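Local structure of putative alpha-L-fucosidase (Bacteroides thetaiotaomicron, 4H41) at residues 79-85 / 94-100; 217-223 / 255-261. The protein is probably an alpha-L-fucosidase, a TIM-barrel hydrolase of carbohydrate metabolism that would act on host glycans. The contacts are given in a common frame with arbitrary orientation. Numbering follows the deposited sequence.

Contact 1: 79-85 / 94-100; sequences RKFMTYP and CYMPSVD
Two extended, irregular segments run side by side in the same direction in the connection between the second TIM-barrel strand (70-73) and helix 101-111. Arg-79 (phi/psi 55/-120) and Lys-80 (-89/0) form the type II' turn leading into strand 81-82. Cys-94 lies beside Lys-80 and Tyr-95 beside Phe-81, with CA atoms 4.2 and 5.7 Å apart; Met-82 faces Pro-97 and Tyr-84 faces Asp-100. Tyr-95 N donates to Lys-80 O (2.8 Å). A water that accepts from Met-82 N (2.9 Å) and donates to Tyr-95 O (2.8 Å) replaces the second direct bond of a parallel-strand pattern, though 94-100 is not a strand. The Tyr-95 ring lies flat against Lys-80 (CB 3.7 Å from the ring centroid) and sets its edge on the face of Phe-81, a T-shaped pair (centroids 5.1 Å apart, planes at 77°). Selenomethionine Met-82 (chi1 p) bulges between Cys-94 and Pro-97 against Leu-89 and Leu-90; its CG lies 3.7 Å from Pro-97 CD. The Pro-97 ring fills the bend at 82-84, while Pro-85 CB meets SE of selenomethionine Met-96 at 3.9 Å. The Asp-100 carboxylate lies against Tyr-84 and Pro-85, its hydrogen bonds going to Asp-103 N (the N-cap, OD1) and Tyr-150 (OD2). Lys-80 leads away to a salt bridge with Asp-250 of the second subunit, so the segments cohere through apolar and ring contacts, one backbone hydrogen bond and one water bridge.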
ATOM      1  N   ARG B  79     -12.899  10.120 -18.257  1.00 21.38           N
ATOM      2  CA  ARG B  79     -14.225  10.548 -17.799  1.00 22.68           C
ATOM      3  C   ARG B  79     -14.204  12.090 -17.631  1.00 24.73           C
ATOM      4  O   ARG B  79     -13.896  12.765 -18.616  1.00 24.28           O
ATOM      5  CB  ARG B  79     -14.660   9.794 -16.542  1.00 20.30           C
ATOM      6  CG  ARG B  79     -14.807   8.288 -16.769  1.00 24.39           C
ATOM      7  CD  ARG B  79     -15.309   7.568 -15.539  1.00 27.33           C
ATOM      8  NE  ARG B  79     -15.243   6.117 -15.667  1.00 28.95           N
ATOM      9  CZ  ARG B  79     -16.187   5.317 -16.165  1.00 35.13           C
ATOM     10  NH1 ARG B  79     -17.324   5.819 -16.620  1.00 30.52           N
ATOM     11  NH2 ARG B  79     -15.989   4.006 -16.227  1.00 27.16           N
ATOM     12  N   LYS B  80     -14.446  12.670 -16.431  1.00 22.05           N
ATOM     13  CA  LYS B  80     -14.486  14.148 -16.314  1.00 22.31           C
ATOM     14  C   LYS B  80     -13.129  14.798 -16.009  1.00 23.51           C
ATOM     15  O   LYS B  80     -13.044  16.018 -15.972  1.00 25.29           O
ATOM     16  CB  LYS B  80     -15.519  14.577 -15.294  1.00 25.04           C
ATOM     17  CG  LYS B  80     -16.927  14.261 -15.798  1.00 28.98           C
ATOM     18  CD  LYS B  80     -18.025  14.893 -14.941  1.00 33.76           C
ATOM     19  CE  LYS B  80     -19.344  14.854 -15.662  1.00 42.54           C
ATOM     20  NZ  LYS B  80     -20.428  15.515 -14.886  1.00 41.76           N
ATOM     21  N   PHE B  81     -12.076  14.019 -15.883  1.00 22.04           N
ATOM     22  CA  PHE B  81     -10.733  14.560 -15.631  1.00 21.74           C
ATOM     23  C   PHE B  81      -9.990  14.728 -16.953  1.00 25.88           C
ATOM     24  O   PHE B  81     -10.131  13.902 -17.855  1.00 22.35           O
ATOM     25  CB  PHE B  81      -9.954  13.672 -14.665  1.00 22.60           C
ATOM     26  CG  PHE B  81     -10.452  13.792 -13.253  1.00 24.03           C
ATOM     27  CD1 PHE B  81     -10.007  14.814 -12.431  1.00 28.57           C
ATOM     28  CD2 PHE B  81     -11.453  12.961 -12.784  1.00 25.99           C
ATOM     29  CE1 PHE B  81     -10.537  14.989 -11.157  1.00 28.30           C
ATOM     30  CE2 PHE B  81     -11.928  13.084 -11.474  1.00 28.81           C
ATOM     31  CZ  PHE B  81     -11.537  14.153 -10.702  1.00 26.52           C
HETATM   32  N   MSE B  82      -9.212  15.817 -17.073  1.00 21.79           N
HETATM   33  CA  MSE B  82      -8.445  16.102 -18.273  1.00 20.39           C
HETATM   34  C   MSE B  82      -7.058  16.624 -17.911  1.00 25.35           C
HETATM   35  O   MSE B  82      -6.813  17.099 -16.805  1.00 23.47           O
HETATM   36  CB  MSE B  82      -9.177  17.082 -19.190  1.00 20.94           C
HETATM   37  CG  MSE B  82      -9.331  18.460 -18.590  1.00 25.13           C
HETATM   38 SE   MSE B  82     -10.398  19.675 -19.685  0.75 34.15          SE
HETATM   39  CE  MSE B  82     -12.107  19.129 -19.163  1.00 33.22           C
ATOM     40  N   THR B  83      -6.163  16.545 -18.891  1.00 21.57           N
ATOM     41  CA  THR B  83      -4.759  16.930 -18.749  1.00 22.01           C
ATOM     42  C   THR B  83      -4.435  18.281 -19.349  1.00 25.74           C
ATOM     43  O   THR B  83      -3.298  18.733 -19.228  1.00 25.19           O
ATOM     44  CB  THR B  83      -3.873  15.874 -19.429  1.00 24.97           C
ATOM     45  OG1 THR B  83      -4.138  15.839 -20.826  1.00 21.90           O
ATOM     46  CG2 THR B  83      -4.019  14.511 -18.813  1.00 23.01           C
ATOM     47  N   TYR B  84      -5.373  18.892 -20.061  1.00 23.58           N
ATOM     48  CA  TYR B  84      -5.154  20.192 -20.703  1.00 23.68           C
ATOM     49  C   TYR B  84      -6.512  20.928 -20.786  1.00 28.39           C
ATOM     50  O   TYR B  84      -7.548  20.265 -20.668  1.00 26.95           O
ATOM     51  CB  TYR B  84      -4.522  19.992 -22.091  1.00 24.17           C
ATOM     52  CG  TYR B  84      -5.472  19.426 -23.123  1.00 25.14           C
ATOM     53  CD1 TYR B  84      -5.771  18.070 -23.153  1.00 25.92           C
ATOM     54  CD2 TYR B  84      -6.082  20.250 -24.063  1.00 27.29           C
ATOM     55  CE1 TYR B  84      -6.679  17.551 -24.070  1.00 25.96           C
ATOM     56  CE2 TYR B  84      -6.966  19.735 -25.009  1.00 27.94           C
ATOM     57  CZ  TYR B  84      -7.209  18.370 -25.049  1.00 28.14           C
ATOM     58  OH  TYR B  84      -8.165  17.859 -25.886  1.00 29.79           O
ATOM     59  N   PRO B  85      -6.525  22.252 -21.042  1.00 27.12           N
ATOM     60  CA  PRO B  85      -7.797  23.000 -21.037  1.00 27.54           C
ATOM     61  C   PRO B  85      -8.541  22.835 -22.351  1.00 32.14           C
ATOM     62  O   PRO B  85      -8.537  23.721 -23.196  1.00 30.29           O
ATOM     63  CB  PRO B  85      -7.356  24.445 -20.779  1.00 30.67           C
ATOM     64  CG  PRO B  85      -5.999  24.524 -21.359  1.00 34.21           C
ATOM     65  CD  PRO B  85      -5.373  23.162 -21.166  1.00 29.24           C
ATOM     66  N   CYS B  94     -16.677  18.613 -18.241  1.00 31.11           N
ATOM     67  CA  CYS B  94     -15.496  18.035 -17.593  1.00 29.48           C
ATOM     68  C   CYS B  94     -14.768  19.114 -16.768  1.00 30.79           C
ATOM     69  O   CYS B  94     -15.036  20.300 -16.897  1.00 30.54           O
ATOM     70  CB  CYS B  94     -14.596  17.375 -18.622  1.00 30.25           C
ATOM     71  SG  CYS B  94     -15.412  16.020 -19.525  1.00 35.20           S
ATOM     72  N   TYR B  95     -13.898  18.679 -15.862  1.00 24.95           N
ATOM     73  CA  TYR B  95     -13.270  19.563 -14.875  1.00 24.09           C
ATOM     74  C   TYR B  95     -12.030  20.265 -15.367  1.00 27.40           C
ATOM     75  O   TYR B  95     -11.095  19.620 -15.841  1.00 26.65           O
ATOM     76  CB  TYR B  95     -12.882  18.743 -13.639  1.00 24.50           C
ATOM     77  CG  TYR B  95     -13.975  17.853 -13.074  1.00 25.29           C
ATOM     78  CD1 TYR B  95     -15.305  18.283 -13.019  1.00 29.36           C
ATOM     79  CD2 TYR B  95     -13.689  16.583 -12.608  1.00 25.47           C
ATOM     80  CE1 TYR B  95     -16.305  17.461 -12.520  1.00 29.19           C
ATOM     81  CE2 TYR B  95     -14.688  15.750 -12.118  1.00 25.87           C
ATOM     82  CZ  TYR B  95     -16.001  16.185 -12.104  1.00 26.98           C
ATOM     83  OH  TYR B  95     -17.007  15.397 -11.585  1.00 30.63           O
HETATM   84  N   MSE B  96     -11.977  21.587 -15.202  1.00 25.18           N
HETATM   85  CA  MSE B  96     -10.773  22.337 -15.544  1.00 25.11           C
HETATM   86  C   MSE B  96      -9.628  21.872 -14.626  1.00 27.43           C
HETATM   87  O   MSE B  96      -9.784  21.940 -13.403  1.00 25.93           O
HETATM   88  CB  MSE B  96     -11.032  23.850 -15.349  1.00 28.18           C
HETATM   89  CG  MSE B  96      -9.846  24.737 -15.671  1.00 34.40           C
HETATM   90 SE   MSE B  96      -9.540  24.854 -17.565  0.75 40.49          SE
HETATM   91  CE  MSE B  96      -8.485  26.526 -17.590  1.00 40.76           C
ATOM     92  N   PRO B  97      -8.485  21.419 -15.173  1.00 23.32           N
ATOM     93  CA  PRO B  97      -7.343  21.058 -14.304  1.00 22.11           C
ATOM     94  C   PRO B  97      -6.578  22.305 -13.890  1.00 24.66           C
ATOM     95  O   PRO B  97      -6.696  23.338 -14.540  1.00 24.05           O
ATOM     96  CB  PRO B  97      -6.488  20.182 -15.229  1.00 23.26           C
ATOM     97  CG  PRO B  97      -6.726  20.759 -16.572  1.00 26.92           C
ATOM     98  CD  PRO B  97      -8.127  21.292 -16.596  1.00 24.52           C
ATOM     99  N   SER B  98      -5.738  22.214 -12.859  1.00 22.27           N
ATOM    100  CA  SER B  98      -5.015  23.405 -12.432  1.00 23.52           C
ATOM    101  C   SER B  98      -3.763  23.628 -13.246  1.00 24.95           C
ATOM    102  O   SER B  98      -3.230  24.725 -13.202  1.00 25.81           O
ATOM    103  CB  SER B  98      -4.652  23.341 -10.960  1.00 26.41           C
ATOM    104  OG  SER B  98      -3.828  22.236 -10.672  1.00 26.80           O
ATOM    105  N   VAL B  99      -3.279  22.617 -13.978  1.00 23.02           N
ATOM    106  CA  VAL B  99      -2.063  22.745 -14.789  1.00 22.24           C
ATOM    107  C   VAL B  99      -2.317  22.159 -16.164  1.00 24.34           C
ATOM    108  O   VAL B  99      -2.894  21.077 -16.280  1.00 24.84           O
ATOM    109  CB  VAL B  99      -0.868  22.017 -14.100  1.00 25.26           C
ATOM    110  CG1 VAL B  99       0.390  22.045 -14.975  1.00 25.16           C
ATOM    111  CG2 VAL B  99      -0.567  22.603 -12.717  1.00 25.81           C
ATOM    112  N   ASP B 100      -1.785  22.818 -17.208  1.00 21.95           N
ATOM    113  CA  ASP B 100      -1.807  22.270 -18.558  1.00 21.18           C
ATOM    114  C   ASP B 100      -0.629  21.276 -18.660  1.00 23.03           C
ATOM    115  O   ASP B 100       0.509  21.673 -18.903  1.00 22.51           O
ATOM    116  CB  ASP B 100      -1.723  23.372 -19.635  1.00 21.28           C
ATOM    117  CG  ASP B 100      -1.791  22.843 -21.056  1.00 26.84           C
ATOM    118  OD1 ASP B 100      -1.658  21.601 -21.247  1.00 21.99           O
ATOM    119  OD2 ASP B 100      -1.937  23.664 -21.997  1.00 25.27           O
TER
HETATM  120  O   HOH W   1      -9.444  17.649 -14.842  1.00 22.19           O

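Contact 2: 217-223 / 255-261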
ATOM      1  N   VAL B 217      -6.198 -17.518 -21.710  1.00 24.80           N
ATOM      2  CA  VAL B 217      -6.262 -17.747 -23.140  1.00 22.07           C
ATOM      3  C   VAL B 217      -5.105 -18.651 -23.601  1.00 26.25           C
ATOM      4  O   VAL B 217      -3.974 -18.527 -23.122  1.00 23.57           O
ATOM      5  CB  VAL B 217      -6.284 -16.398 -23.907  1.00 23.16           C
ATOM      6  CG1 VAL B 217      -4.929 -15.677 -23.857  1.00 20.96           C
ATOM      7  CG2 VAL B 217      -6.739 -16.600 -25.362  1.00 22.98           C
ATOM      8  N   SER B 218      -5.380 -19.526 -24.560  1.00 23.93           N
ATOM      9  CA  SER B 218      -4.310 -20.348 -25.148  1.00 23.81           C
ATOM     10  C   SER B 218      -3.526 -19.489 -26.130  1.00 25.65           C
ATOM     11  O   SER B 218      -4.034 -18.481 -26.646  1.00 22.45           O
ATOM     12  CB  SER B 218      -4.910 -21.552 -25.871  1.00 26.63           C
ATOM     13  OG  SER B 218      -5.604 -21.121 -27.030  1.00 25.76           O
ATOM     14  N   VAL B 219      -2.299 -19.880 -26.411  1.00 23.64           N
ATOM     15  CA  VAL B 219      -1.495 -19.185 -27.420  1.00 23.06           C
ATOM     16  C   VAL B 219      -2.216 -19.218 -28.767  1.00 24.81           C
ATOM     17  O   VAL B 219      -2.228 -18.225 -29.478  1.00 21.66           O
ATOM     18  CB  VAL B 219      -0.089 -19.837 -27.566  1.00 29.63           C
ATOM     19  CG1 VAL B 219       0.642 -19.290 -28.779  1.00 30.35           C
ATOM     20  CG2 VAL B 219       0.733 -19.616 -26.325  1.00 29.52           C
ATOM     21  N   GLN B 220      -2.840 -20.375 -29.102  1.00 21.06           N
ATOM     22  CA  GLN B 220      -3.536 -20.574 -30.365  1.00 21.80           C
ATOM     23  C   GLN B 220      -4.722 -19.630 -30.521  1.00 24.07           C
ATOM     24  O   GLN B 220      -4.887 -19.037 -31.595  1.00 22.91           O
ATOM     25  CB  GLN B 220      -4.004 -22.039 -30.505  1.00 24.45           C
ATOM     26  CG  GLN B 220      -2.846 -23.050 -30.519  1.00 42.09           C
ATOM     27  CD  GLN B 220      -2.442 -23.642 -29.160  1.00 60.38           C
ATOM     28  OE1 GLN B 220      -2.402 -22.968 -28.109  1.00 34.14           O
ATOM     29  NE2 GLN B 220      -2.039 -24.915 -29.161  1.00 68.68           N
ATOM     30  N   GLN B 221      -5.544 -19.483 -29.480  1.00 22.94           N
ATOM     31  CA  GLN B 221      -6.720 -18.588 -29.539  1.00 22.28           C
ATOM     32  C   GLN B 221      -6.292 -17.124 -29.550  1.00 21.73           C
ATOM     33  O   GLN B 221      -6.884 -16.321 -30.260  1.00 23.16           O
ATOM     34  CB  GLN B 221      -7.665 -18.872 -28.371  1.00 24.53           C
ATOM     35  CG  GLN B 221      -9.040 -18.220 -28.492  1.00 30.21           C
ATOM     36  CD  GLN B 221      -9.817 -18.611 -29.726  1.00 33.67           C
ATOM     37  OE1 GLN B 221      -9.704 -19.727 -30.252  1.00 31.59           O
ATOM     38  NE2 GLN B 221     -10.604 -17.694 -30.241  1.00 30.15           N
ATOM     39  N   HIS B 222      -5.266 -16.779 -28.793  1.00 17.03           N
ATOM     40  CA  HIS B 222      -4.713 -15.425 -28.793  1.00 18.33           C
ATOM     41  C   HIS B 222      -4.242 -15.073 -30.204  1.00 21.23           C
ATOM     42  O   HIS B 222      -4.587 -14.031 -30.708  1.00 20.93           O
ATOM     43  CB  HIS B 222      -3.555 -15.349 -27.800  1.00 18.10           C
ATOM     44  CG  HIS B 222      -2.784 -14.067 -27.835  1.00 19.43           C
ATOM     45  ND1 HIS B 222      -3.175 -12.969 -27.083  1.00 19.05           N
ATOM     46  CD2 HIS B 222      -1.642 -13.771 -28.494  1.00 20.20           C
ATOM     47  CE1 HIS B 222      -2.269 -12.038 -27.313  1.00 19.55           C
ATOM     48  NE2 HIS B 222      -1.331 -12.474 -28.174  1.00 20.68           N
ATOM     49  N   GLU B 223      -3.517 -15.996 -30.874  1.00 21.71           N
ATOM     50  CA  GLU B 223      -3.021 -15.729 -32.229  1.00 19.31           C
ATOM     51  C   GLU B 223      -4.188 -15.564 -33.201  1.00 21.14           C
ATOM     52  O   GLU B 223      -4.157 -14.714 -34.095  1.00 20.61           O
ATOM     53  CB  GLU B 223      -2.090 -16.847 -32.698  1.00 21.12           C
ATOM     54  CG  GLU B 223      -1.541 -16.618 -34.091  1.00 27.29           C
ATOM     55  CD  GLU B 223      -0.555 -17.668 -34.563  1.00 44.33           C
ATOM     56  OE1 GLU B 223      -0.224 -18.569 -33.767  1.00 37.28           O
ATOM     57  OE2 GLU B 223      -0.183 -17.638 -35.756  1.00 47.20           O
ATOM     58  N   PHE B 255       4.364 -16.593 -25.943  1.00 17.24           N
ATOM     59  CA  PHE B 255       3.549 -15.455 -26.384  1.00 17.24           C
ATOM     60  C   PHE B 255       4.373 -14.444 -27.172  1.00 18.21           C
ATOM     61  O   PHE B 255       3.861 -13.883 -28.138  1.00 18.29           O
ATOM     62  CB  PHE B 255       2.849 -14.777 -25.189  1.00 17.94           C
ATOM     63  CG  PHE B 255       1.585 -15.505 -24.790  1.00 17.34           C
ATOM     64  CD1 PHE B 255       0.399 -15.279 -25.459  1.00 20.78           C
ATOM     65  CD2 PHE B 255       1.599 -16.451 -23.777  1.00 17.94           C
ATOM     66  CE1 PHE B 255      -0.753 -15.992 -25.129  1.00 21.76           C
ATOM     67  CE2 PHE B 255       0.438 -17.149 -23.429  1.00 21.91           C
ATOM     68  CZ  PHE B 255      -0.728 -16.918 -24.116  1.00 20.89           C
ATOM     69  N   PHE B 256       5.612 -14.169 -26.769  1.00 16.36           N
ATOM     70  CA  PHE B 256       6.399 -13.207 -27.522  1.00 16.39           C
ATOM     71  C   PHE B 256       6.714 -13.695 -28.930  1.00 17.98           C
ATOM     72  O   PHE B 256       6.738 -12.885 -29.862  1.00 18.32           O
ATOM     73  CB  PHE B 256       7.691 -12.843 -26.782  1.00 17.51           C
ATOM     74  CG  PHE B 256       7.547 -11.955 -25.561  1.00 17.78           C
ATOM     75  CD1 PHE B 256       6.292 -11.602 -25.063  1.00 18.10           C
ATOM     76  CD2 PHE B 256       8.659 -11.509 -24.882  1.00 20.23           C
ATOM     77  CE1 PHE B 256       6.179 -10.757 -23.953  1.00 18.67           C
ATOM     78  CE2 PHE B 256       8.538 -10.644 -23.796  1.00 22.68           C
ATOM     79  CZ  PHE B 256       7.297 -10.299 -23.321  1.00 19.04           C
ATOM     80  N   THR B 257       6.920 -15.003 -29.107  1.00 16.65           N
ATOM     81  CA  THR B 257       7.171 -15.569 -30.425  1.00 17.39           C
ATOM     82  C   THR B 257       5.945 -15.355 -31.330  1.00 21.86           C
ATOM     83  O   THR B 257       6.082 -14.904 -32.477  1.00 18.70           O
ATOM     84  CB  THR B 257       7.541 -17.049 -30.338  1.00 23.16           C
ATOM     85  OG1 THR B 257       8.762 -17.161 -29.598  1.00 24.67           O
ATOM     86  CG2 THR B 257       7.728 -17.671 -31.721  1.00 25.10           C
ATOM     87  N   VAL B 258       4.749 -15.595 -30.790  1.00 20.40           N
ATOM     88  CA  VAL B 258       3.529 -15.379 -31.550  1.00 19.49           C
ATOM     89  C   VAL B 258       3.291 -13.882 -31.840  1.00 20.42           C
ATOM     90  O   VAL B 258       2.934 -13.554 -32.959  1.00 18.37           O
ATOM     91  CB  VAL B 258       2.326 -15.994 -30.809  1.00 27.41           C
ATOM     92  CG1 VAL B 258       1.038 -15.334 -31.213  1.00 29.38           C
ATOM     93  CG2 VAL B 258       2.277 -17.501 -31.033  1.00 28.65           C
ATOM     94  N   ASN B 259       3.470 -13.008 -30.867  1.00 18.18           N
ATOM     95  CA  ASN B 259       3.250 -11.582 -31.056  1.00 18.69           C
ATOM     96  C   ASN B 259       4.241 -11.004 -32.106  1.00 21.80           C
ATOM     97  O   ASN B 259       3.842 -10.207 -32.946  1.00 20.16           O
ATOM     98  CB  ASN B 259       3.318 -10.836 -29.729  1.00 17.57           C
ATOM     99  CG  ASN B 259       2.137 -11.118 -28.852  1.00 20.24           C
ATOM    100  OD1 ASN B 259       1.127 -11.662 -29.312  1.00 17.98           O
ATOM    101  ND2 ASN B 259       2.232 -10.747 -27.592  1.00 18.63           N
ATOM    102  N   LYS B 260       5.439 -11.540 -32.164  1.00 19.24           N
ATOM    103  CA  LYS B 260       6.452 -11.099 -33.138  1.00 18.35           C
ATOM    104  C   LYS B 260       6.096 -11.623 -34.532  1.00 21.92           C
ATOM    105  O   LYS B 260       6.171 -10.880 -35.526  1.00 20.40           O
ATOM    106  CB  LYS B 260       7.850 -11.537 -32.669  1.00 18.81           C
ATOM    107  CG  LYS B 260       8.971 -11.262 -33.651  1.00 20.62           C
ATOM    108  CD  LYS B 260       9.245  -9.832 -33.932  1.00 29.73           C
ATOM    109  CE  LYS B 260      10.469  -9.756 -34.837  1.00 31.84           C
ATOM    110  NZ  LYS B 260      10.346  -8.704 -35.842  1.00 28.81           N
ATOM    111  N   LYS B 261       5.643 -12.857 -34.603  1.00 19.34           N
ATOM    112  CA  LYS B 261       5.185 -13.480 -35.862  1.00 20.31           C
ATOM    113  C   LYS B 261       4.032 -12.662 -36.498  1.00 21.48           C
ATOM    114  O   LYS B 261       4.032 -12.393 -37.701  1.00 19.77           O
ATOM    115  CB  LYS B 261       4.716 -14.906 -35.569  1.00 21.37           C
ATOM    116  CG  LYS B 261       4.218 -15.641 -36.838  1.00 30.75           C
ATOM    117  CD  LYS B 261       4.024 -17.122 -36.612  1.00 46.98           C
ATOM    118  CE  LYS B 261       3.086 -17.459 -35.489  1.00 65.04           C
ATOM    119  NZ  LYS B 261       2.577 -18.865 -35.586  1.00 80.82           N
TER
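Phe-255 gives up the most surface here, 93 Å². Its ring slides beneath the start of helix 219-233: Val-219 CG2 stands over one face, 3.9 Å from the ring centroid in a CH-pi contact, while the ring edge points at the face of His-222 (centroids 5.3 Å apart, planes at 82°). Val-258, one turn further along, projects toward the neighbouring helix and meets Val-219 CG1 through its CG2 at 3.3 Å and Glu-223 CB through its CG1 at 3.8 Å. These are successive outer helices of the TIM barrel, following the fifth and sixth strands; their short segments run nearly parallel, at 21° and 10.4 Å between axes. Ser-218 N-caps the first, its OG accepting from Gln-221 N at 2.9 Å. Polar bonds flank the apolar pairs. On the buried side His-222 NE2 donates to Asn-259 OD1 (2.8 Å), with Trp-226 and Phe-242 also meeting the imidazole; at the surface Lys-261 NZ forms a salt bridge with Glu-223 OE2 at 3.0 Å.

How the contacts relate
From the N terminus, the chain first passes the barrel strands 34-39 and 70-73. Contact 1 then closes a short loop around helix 87-91, within the long excursion that leads from strand 70-73 to helix 101-111. Three further barrel strands follow before contact 2 opens; it closes a larger loop that holds the rest of helix 219-233 and strand 239-243, the sixth of the barrel. The two loops are in series, without nesting. The centres of contacts 1 and 2 lie about 38 Å apart, on opposite sides of the chain's centre. Contact 1 ties together two parts of a connection that borders the second subunit, whereas contact 2 joins neighbouring helices of the barrel's outer layer, untouched by other chains.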